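Local coordinates for putative molybdenum cofactor biosynthesis protein (Corynebacterium diphtheriae, PDB 2G2C) that is of unknown function but probably binds molybdopterin and takes part in molybdenum cofactor biosynthesis, at residues 15-18 with 23-26; 27-32 with 141-146; 31-36 with 148-153. One frame throughout, in Å; residues are numbered along the deposited sequence. Where two conformers were deposited one is given.

The three contacts follow helix 26-34 from the loop before it to its C-terminal end. Contact 1 folds that loop against the short helix 15-19; contacts 2 and 3 then seat successive turns of helix 26-34 on helix 143-153. Contacts 2 and 3 have centres 8 Å apart and join where Ile-146 CG2 lies 3.9 Å from Leu-33 CD1. Contacts 1 and 2, with centres 11 Å apart, meet through Ala-26 CB and Ile-146 CD1 at 3.6 Å, whereas contacts 1 and 3 do not touch. A bound sodium ion sits about 10 Å from the side chain of Ile-17 and about 9 Å from that of Ile-146.

Contact 1: residues 15-18 with 23-26; sequences DRIS and ENKA
Ile-17, on the short helix 15-19 that follows the first strand of this probable molybdopterin-binding domain, packs against Glu-23 and Asn-24 in the loop running on to helix 26-34. The two pieces of chain are joined by a four-residue connection, and the CA atoms of Ile-17 and Glu-23 come within 5.9 Å of each other. The CB of Ile-17 is directed at the loop, and both of its branches are used. One branch is the methyl CG2, set opposite the backbone N by a chi1 of -57°; it rests 3.6 Å from Asn-24 CB and 3.9 Å from Asn-24 CA, so it meets mainly the root of that side chain, with the amide carbon farther off. The other branch starts at CG1, which passes 3.8 Å from Glu-23 O, and continues with chi2 extended at 171° to the terminal CD1, which lies against the same carbonyl oxygen. Ile-17 therefore straddles the peptide between Glu-23 and Asn-24, with a methyl group on the side chain and an ethyl arm on the carbonyl. Its side chain and that of Asn-24 cross at about a right angle. Contact between the segments is purely van der Waals and lies near the surface, with the CB of Glu-23 directed away from the helix. Val-12 and Val-50, from the strands 5-13 and 42-51, touch both Ile-17 and Asn-24 and close the apolar patch from the sheet. The amide of Asn-24 has a separate task at the start of helix 26-34. With CG anti to the backbone N (chi1 -177°), the group extends beyond the isoleucine methyl, and its OD1 accepts a hydrogen bond from the backbone N of Leu-27.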
loop_
_atom_site.group_PDB
_atom_site.type_symbol
_atom_site.label_atom_id
_atom_site.label_comp_id
_atom_site.label_asym_id
_atom_site.label_seq_id
_atom_site.Cartn_x
_atom_site.Cartn_y
_atom_site.Cartn_z
ATOM N N ASP A 15 13.889 0.495 -8.038
ATOM C CA ASP A 15 14.900 1.175 -8.842
ATOM C C ASP A 15 14.786 0.771 -10.314
ATOM O O ASP A 15 14.731 1.647 -11.180
ATOM C CB ASP A 15 16.283 0.889 -8.281
ATOM C CG ASP A 15 16.529 1.626 -6.970
ATOM O OD1 ASP A 15 15.797 2.589 -6.721
ATOM O OD2 ASP A 15 17.483 1.278 -6.239
ATOM N N ARG A 16 14.674 -0.528 -10.577
ATOM C CA ARG A 16 14.669 -1.025 -11.970
ATOM C C ARG A 16 13.407 -0.620 -12.725
ATOM O O ARG A 16 13.468 -0.227 -13.899
ATOM C CB ARG A 16 14.852 -2.536 -12.006
ATOM C CG ARG A 16 16.200 -3.048 -11.449
ATOM C CD ARG A 16 17.263 -3.174 -12.525
ATOM N NE ARG A 16 16.778 -3.913 -13.691
ATOM C CZ ARG A 16 17.519 -4.250 -14.744
ATOM N NH1 ARG A 16 18.809 -3.919 -14.804
ATOM N NH2 ARG A 16 16.964 -4.928 -15.745
ATOM N N ILE A 17 12.251 -0.673 -12.078
ATOM C CA ILE A 17 11.056 -0.220 -12.786
ATOM C C ILE A 17 11.141 1.294 -13.005
ATOM O O ILE A 17 10.771 1.786 -14.073
ATOM C CB ILE A 17 9.758 -0.629 -12.032
ATOM C CG1 ILE A 17 9.729 -2.155 -11.839
ATOM C CG2 ILE A 17 8.518 -0.123 -12.788
ATOM C CD1 ILE A 17 8.626 -2.663 -10.924
ATOM N N SER A 18 11.658 2.022 -12.008
ATOM C CA SER A 18 11.774 3.488 -12.086
ATOM C C SER A 18 12.559 3.972 -13.296
ATOM O O SER A 18 12.170 4.941 -13.968
ATOM C CB SER A 18 12.396 4.068 -10.796
ATOM O OG SER A 18 12.332 5.497 -10.817
ATOM N N GLU A 23 9.666 -4.217 -16.164
ATOM C CA GLU A 23 8.242 -3.965 -16.406
ATOM C C GLU A 23 7.487 -3.706 -15.110
ATOM O O GLU A 23 7.720 -4.403 -14.112
ATOM C CB GLU A 23 7.578 -5.170 -17.102
ATOM C CG GLU A 23 7.919 -5.355 -18.577
ATOM C CD GLU A 23 6.778 -5.984 -19.371
ATOM O OE1 GLU A 23 7.032 -6.948 -20.141
ATOM O OE2 GLU A 23 5.620 -5.513 -19.236
ATOM N N ASN A 24 6.571 -2.739 -15.130
ATOM C CA ASN A 24 5.713 -2.532 -13.976
ATOM C C ASN A 24 4.555 -3.549 -14.054
ATOM O O ASN A 24 3.546 -3.316 -14.723
ATOM C CB ASN A 24 5.230 -1.095 -13.926
ATOM C CG ASN A 24 4.382 -0.789 -12.684
ATOM O OD1 ASN A 24 4.019 -1.693 -11.895
ATOM N ND2 ASN A 24 4.072 0.482 -12.505
ATOM N N LYS A 25 4.742 -4.693 -13.409
ATOM C CA LYS A 25 3.686 -5.702 -13.364
ATOM C C LYS A 25 2.722 -5.504 -12.202
ATOM O O LYS A 25 1.594 -6.037 -12.218
ATOM C CB LYS A 25 4.270 -7.112 -13.261
ATOM C CG LYS A 25 5.065 -7.508 -14.465
ATOM C CD LYS A 25 5.491 -8.968 -14.328
ATOM C CE LYS A 25 6.408 -9.357 -15.471
ATOM N NZ LYS A 25 7.474 -10.262 -14.948
ATOM N N ALA A 26 3.168 -4.770 -11.181
ATOM C CA ALA A 26 2.333 -4.580 -9.997
ATOM C C ALA A 26 1.110 -3.732 -10.265
ATOM O O ALA A 26 0.008 -4.013 -9.746
ATOM C CB ALA A 26 3.171 -3.974 -8.835
#

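Contact 2: residues 27-32 with 141-146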
loop_
_atom_site.group_PDB
_atom_site.type_symbol
_atom_site.label_atom_id
_atom_site.label_comp_id
_atom_site.label_asym_id
_atom_site.label_seq_id
_atom_site.Cartn_x
_atom_site.Cartn_y
_atom_site.Cartn_z
ATOM N N LEU A 27 1.300 -2.668 -11.043
ATOM C CA LEU A 27 0.201 -1.750 -11.355
ATOM C C LEU A 27 -0.992 -2.468 -12.038
ATOM O O LEU A 27 -2.130 -2.402 -11.549
ATOM C CB LEU A 27 0.728 -0.573 -12.215
ATOM C CG LEU A 27 -0.321 0.324 -12.832
ATOM C CD1 LEU A 27 -1.235 0.985 -11.776
ATOM C CD2 LEU A 27 0.384 1.324 -13.704
ATOM N N PRO A 28 -0.760 -3.120 -13.196
ATOM C CA PRO A 28 -1.901 -3.789 -13.858
ATOM C C PRO A 28 -2.503 -4.919 -13.040
ATOM O O PRO A 28 -3.723 -5.136 -13.099
ATOM C CB PRO A 28 -1.315 -4.323 -15.177
ATOM C CG PRO A 28 0.155 -4.392 -14.951
ATOM C CD PRO A 28 0.479 -3.237 -13.982
ATOM N N LEU A 29 -1.659 -5.607 -12.280
ATOM C CA LEU A 29 -2.171 -6.630 -11.370
ATOM C C LEU A 29 -3.106 -6.000 -10.311
ATOM O O LEU A 29 -4.257 -6.435 -10.129
ATOM C CB LEU A 29 -1.057 -7.471 -10.729
ATOM C CG LEU A 29 -1.492 -8.401 -9.590
ATOM C CD1 LEU A 29 -2.558 -9.406 -10.041
ATOM C CD2 LEU A 29 -0.281 -9.091 -9.056
ATOM N N LEU A 30 -2.602 -4.973 -9.625
ATOM C CA LEU A 30 -3.469 -4.254 -8.633
ATOM C C LEU A 30 -4.768 -3.719 -9.239
ATOM O O LEU A 30 -5.828 -3.800 -8.595
ATOM C CB LEU A 30 -2.705 -3.122 -7.941
ATOM C CG LEU A 30 -1.664 -3.672 -6.948
ATOM C CD1 LEU A 30 -0.560 -2.646 -6.679
ATOM C CD2 LEU A 30 -2.338 -4.164 -5.624
ATOM N N GLN A 31 -4.693 -3.172 -10.463
ATOM C CA GLN A 31 -5.909 -2.712 -11.139
ATOM C C GLN A 31 -6.904 -3.863 -11.347
ATOM O O GLN A 31 -8.102 -3.663 -11.171
ATOM C CB GLN A 31 -5.570 -2.044 -12.463
ATOM C CG GLN A 31 -4.878 -0.696 -12.268
ATOM C CD GLN A 31 -4.375 -0.058 -13.544
ATOM O OE1 GLN A 31 -4.714 1.092 -13.837
ATOM N NE2 GLN A 31 -3.575 -0.799 -14.319
ATOM N N ARG A 32 -6.409 -5.063 -11.701
ATOM C CA ARG A 32 -7.303 -6.222 -11.837
ATOM C C ARG A 32 -7.929 -6.645 -10.496
ATOM O O ARG A 32 -9.131 -6.986 -10.414
ATOM C CB ARG A 32 -6.550 -7.418 -12.482
ATOM C CG ARG A 32 -6.155 -7.180 -13.925
ATOM C CD ARG A 32 -5.316 -8.290 -14.524
ATOM N NE ARG A 32 -5.293 -8.068 -15.971
ATOM C CZ ARG A 32 -4.227 -7.779 -16.706
ATOM N NH1 ARG A 32 -3.002 -7.792 -16.179
ATOM N NH2 ARG A 32 -4.387 -7.542 -18.018
ATOM N N SER A 141 7.178 -6.812 -3.614
ATOM C CA SER A 141 7.316 -6.489 -5.029
ATOM C C SER A 141 6.708 -7.572 -5.923
ATOM O O SER A 141 6.264 -7.283 -7.032
ATOM C CB SER A 141 8.789 -6.342 -5.397
ATOM O OG SER A 141 9.500 -7.503 -5.003
ATOM N N SER A 142 6.710 -8.808 -5.426
ATOM C CA SER A 142 6.298 -9.946 -6.261
ATOM C C SER A 142 4.801 -10.014 -6.486
ATOM O O SER A 142 3.994 -9.681 -5.610
ATOM C CB SER A 142 6.797 -11.250 -5.627
ATOM O OG SER A 142 5.994 -11.586 -4.526
ATOM N N SER A 143 4.424 -10.540 -7.647
ATOM C CA SER A 143 3.021 -10.673 -7.913
ATOM C C SER A 143 2.358 -11.607 -6.902
ATOM O O SER A 143 1.260 -11.311 -6.424
ATOM C CB SER A 143 2.797 -11.103 -9.363
ATOM O OG SER A 143 3.250 -10.058 -10.241
ATOM N N GLY A 144 3.010 -12.714 -6.564
ATOM C CA GLY A 144 2.452 -13.639 -5.574
ATOM C C GLY A 144 2.272 -12.981 -4.219
ATOM O O GLY A 144 1.244 -13.169 -3.554
ATOM N N GLY A 145 3.241 -12.156 -3.818
ATOM C CA GLY A 145 3.144 -11.446 -2.540
ATOM C C GLY A 145 1.988 -10.443 -2.575
ATOM O O GLY A 145 1.245 -10.330 -1.607
ATOM N N ILE A 146 1.814 -9.731 -3.690
ATOM C CA ILE A 146 0.687 -8.807 -3.835
ATOM C C ILE A 146 -0.649 -9.544 -3.732
ATOM O O ILE A 146 -1.587 -9.051 -3.117
ATOM C CB ILE A 146 0.798 -8.096 -5.198
ATOM C CG1 ILE A 146 1.946 -7.088 -5.140
ATOM C CG2 ILE A 146 -0.479 -7.352 -5.532
ATOM C CD1 ILE A 146 2.421 -6.617 -6.511
#
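Leu-29 and Leu-30 of helix 26-34 meet the first turn of helix 143-153 through Ser-143 and Ile-146. The apolar contacts carry the interface. Ile-146 points its CB at helix 26-34 and presents the methyl CG2, which rests 3.7 Å from Leu-30 CD2 and 3.9 Å from Leu-29 CD2, so that one methyl is shared by the tips of two consecutive leucines. The two leucines reach it differently. Leu-29 starts out toward the partner helix, its CG turned opposite the main-chain nitrogen (chi1 170°), and ends on CD2. Leu-30 leaves its helix to one side and only its outer part bends in; its side chain and that of Ile-146 run nearly perpendicular. Ile-10 of strand 5-13 lies against Leu-30, while Ala-26 and Leu-33 add to the packing round Ile-146.

A second kind of contact sets carbon against a polar residue. Leu-29 CD2 also covers Ser-143, with its CB at 3.7 Å, its OG at 3.8 Å and its backbone O likewise at 3.8 Å, so the methyl spans the serine and the isoleucine one turn further along the same helix.

Hydrogen bonds act within the partner segment instead of between the two. Ser-142, at the N-cap, accepts from Gly-145 N through OG at 2.9 Å, with an N-H...O angle of 148°. The main chain adds a helical bond of 2.9 Å from Ile-146 N to Ser-142 O, which belongs to the first turn, from which Ile-146 projects. Together these features describe a capped helix start packed by aliphatic side chains against a neighbouring helix, on one side of the mixed sheet in a domain of the MoCF_biosynth family.

Contact 3: residues 31-36 with 148-153; sequences QRLMSD and DTWAVI
Helix-on-helix packing along one side of the mixed sheet, in this helix-flanked MoCF_biosynth domain, brings the last turn of helix 26-34 against the C-terminal half of helix 143-153, and the indole of Trp-150 reaches between them. It does so because chi1 of -168° swings CG to the far side of CB from the amide nitrogen, which carries the ring from its own helix to Leu-33 and Met-34. Leu-33 lies over one face. Its CB makes a CH-pi contact with the five-membered ring, 3.6 Å from the centroid and only 7° off the ring normal, so the carbon is almost directly above the pyrrole part. Farther along the leucine, Leu-33 CD1 stands 4.0 Å from both Trp-150 CB and Trp-150 CG, back toward the root of the indole. The two side chains therefore slide past each other in opposite directions, and this overlap sets the leucine CB over the five-membered ring and CD1 beside the root of the indole. The backbone of Leu-33 joins in as well: its carbonyl O is 3.5 Å from Trp-150 CZ2.

At the six-membered end, the side chains of Met-34, a selenomethionine here, and Trp-150 cross at about a right angle, and the methionine meets the ring with CG. Beyond CG its chain is extended; Phe-72 and Ile-74 of strand 72-76 also touch this side chain. Phe-72 also touches Trp-150, and the ring of Tyr-43 from strand 42-51 meets the indole with the planes at about 55°, so both helices are tied to the sheet through the same aromatic cluster. The methionine contact itself is narrow, with Met-34 CG 3.7 Å from Trp-150 CH2.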
loop_
_atom_site.group_PDB
_atom_site.type_symbol
_atom_site.label_atom_id
_atom_site.label_comp_id
_atom_site.label_asym_id
_atom_site.label_seq_id
_atom_site.Cartn_x
_atom_site.Cartn_y
_atom_site.Cartn_z
ATOM N N GLN A 31 -4.693 -3.172 -10.463
ATOM C CA GLN A 31 -5.909 -2.712 -11.139
ATOM C C GLN A 31 -6.904 -3.863 -11.347
ATOM O O GLN A 31 -8.102 -3.663 -11.171
ATOM C CB GLN A 31 -5.570 -2.044 -12.463
ATOM C CG GLN A 31 -4.878 -0.696 -12.268
ATOM C CD GLN A 31 -4.375 -0.058 -13.544
ATOM O OE1 GLN A 31 -4.714 1.092 -13.837
ATOM N NE2 GLN A 31 -3.575 -0.799 -14.319
ATOM N N ARG A 32 -6.409 -5.063 -11.701
ATOM C CA ARG A 32 -7.303 -6.222 -11.837
ATOM C C ARG A 32 -7.929 -6.645 -10.496
ATOM O O ARG A 32 -9.131 -6.986 -10.414
ATOM C CB ARG A 32 -6.550 -7.418 -12.482
ATOM C CG ARG A 32 -6.155 -7.180 -13.925
ATOM C CD ARG A 32 -5.316 -8.290 -14.524
ATOM N NE ARG A 32 -5.293 -8.068 -15.971
ATOM C CZ ARG A 32 -4.227 -7.779 -16.706
ATOM N NH1 ARG A 32 -3.002 -7.792 -16.179
ATOM N NH2 ARG A 32 -4.387 -7.542 -18.018
ATOM N N LEU A 33 -7.108 -6.625 -9.451
ATOM C CA LEU A 33 -7.589 -7.013 -8.126
ATOM C C LEU A 33 -8.626 -6.020 -7.609
ATOM O O LEU A 33 -9.578 -6.412 -6.904
ATOM C CB LEU A 33 -6.425 -7.184 -7.129
ATOM C CG LEU A 33 -5.408 -8.237 -7.577
ATOM C CD1 LEU A 33 -4.143 -8.155 -6.763
ATOM C CD2 LEU A 33 -6.001 -9.666 -7.498
HETATM N N MSE A 34 -8.447 -4.749 -7.978
HETATM C CA MSE A 34 -9.390 -3.697 -7.559
HETATM C C MSE A 34 -10.706 -3.719 -8.301
HETATM O O MSE A 34 -11.731 -3.296 -7.760
HETATM C CB MSE A 34 -8.765 -2.311 -7.714
HETATM C CG MSE A 34 -7.657 -2.045 -6.765
HETATM SE SE MSE A 34 -6.763 -0.376 -7.263
HETATM C CE MSE A 34 -5.815 -0.123 -5.581
ATOM N N SER A 35 -10.703 -4.215 -9.539
ATOM C CA SER A 35 -11.893 -4.148 -10.393
ATOM C C SER A 35 -12.866 -5.275 -10.044
ATOM O O SER A 35 -12.465 -6.427 -9.981
ATOM C CB SER A 35 -11.499 -4.174 -11.872
ATOM O OG SER A 35 -10.845 -5.390 -12.207
ATOM N N ASP A 36 -14.138 -4.908 -9.842
ATOM C CA ASP A 36 -15.126 -5.671 -9.021
ATOM C C ASP A 36 -14.930 -7.152 -8.757
ATOM O O ASP A 36 -15.739 -7.780 -8.061
ATOM C CB ASP A 36 -16.622 -5.231 -9.198
ATOM C CG ASP A 36 -17.316 -5.795 -10.460
ATOM O OD1 ASP A 36 -17.127 -6.970 -10.833
ATOM O OD2 ASP A 36 -18.143 -5.050 -11.049
ATOM N N ASP A 148 -1.375 -12.371 -2.218
ATOM C CA ASP A 148 -1.562 -12.814 -0.832
ATOM C C ASP A 148 -1.955 -11.636 0.084
ATOM O O ASP A 148 -2.835 -11.766 0.955
ATOM C CB ASP A 148 -0.312 -13.502 -0.304
ATOM C CG ASP A 148 -0.154 -14.923 -0.831
ATOM O OD1 ASP A 148 -1.140 -15.543 -1.303
ATOM O OD2 ASP A 148 0.993 -15.414 -0.784
ATOM N N THR A 149 -1.318 -10.491 -0.127
ATOM C CA THR A 149 -1.694 -9.312 0.661
ATOM C C THR A 149 -3.141 -8.951 0.372
ATOM O O THR A 149 -3.938 -8.718 1.283
ATOM C CB THR A 149 -0.757 -8.127 0.324
ATOM O OG1 THR A 149 0.543 -8.445 0.839
ATOM C CG2 THR A 149 -1.277 -6.834 0.905
ATOM N N TRP A 150 -3.485 -8.923 -0.922
ATOM C CA TRP A 150 -4.822 -8.553 -1.346
ATOM C C TRP A 150 -5.875 -9.511 -0.782
ATOM O O TRP A 150 -6.963 -9.095 -0.377
ATOM C CB TRP A 150 -4.903 -8.525 -2.884
ATOM C CG TRP A 150 -6.144 -7.884 -3.293
ATOM C CD1 TRP A 150 -7.311 -8.507 -3.698
ATOM C CD2 TRP A 150 -6.405 -6.478 -3.326
ATOM N NE1 TRP A 150 -8.240 -7.570 -4.005
ATOM C CE2 TRP A 150 -7.727 -6.317 -3.780
ATOM C CE3 TRP A 150 -5.642 -5.339 -3.013
ATOM C CZ2 TRP A 150 -8.324 -5.056 -3.934
ATOM C CZ3 TRP A 150 -6.220 -4.069 -3.182
ATOM C CH2 TRP A 150 -7.554 -3.947 -3.632
ATOM N N ALA A 151 -5.564 -10.809 -0.761
ATOM C CA ALA A 151 -6.515 -11.796 -0.244
ATOM C C ALA A 151 -6.925 -11.524 1.179
ATOM O O ALA A 151 -8.045 -11.842 1.590
ATOM C CB ALA A 151 -5.926 -13.212 -0.353
ATOM N N VAL A 152 -5.998 -10.978 1.961
ATOM C CA VAL A 152 -6.324 -10.648 3.355
ATOM C C VAL A 152 -7.009 -9.289 3.487
ATOM O O VAL A 152 -7.973 -9.121 4.256
ATOM C CB VAL A 152 -5.073 -10.710 4.228
ATOM C CG1 VAL A 152 -5.355 -10.108 5.637
ATOM C CG2 VAL A 152 -4.554 -12.175 4.303
ATOM N N ILE A 153 -6.497 -8.297 2.764
ATOM C CA ILE A 153 -7.032 -6.932 2.923
ATOM C C ILE A 153 -8.399 -6.770 2.300
ATOM O O ILE A 153 -9.280 -6.124 2.863
ATOM C CB ILE A 153 -6.062 -5.898 2.270
ATOM C CG1 ILE A 153 -4.717 -5.953 3.005
ATOM C CG2 ILE A 153 -6.686 -4.451 2.210
ATOM C CD1 ILE A 153 -4.756 -5.518 4.437
#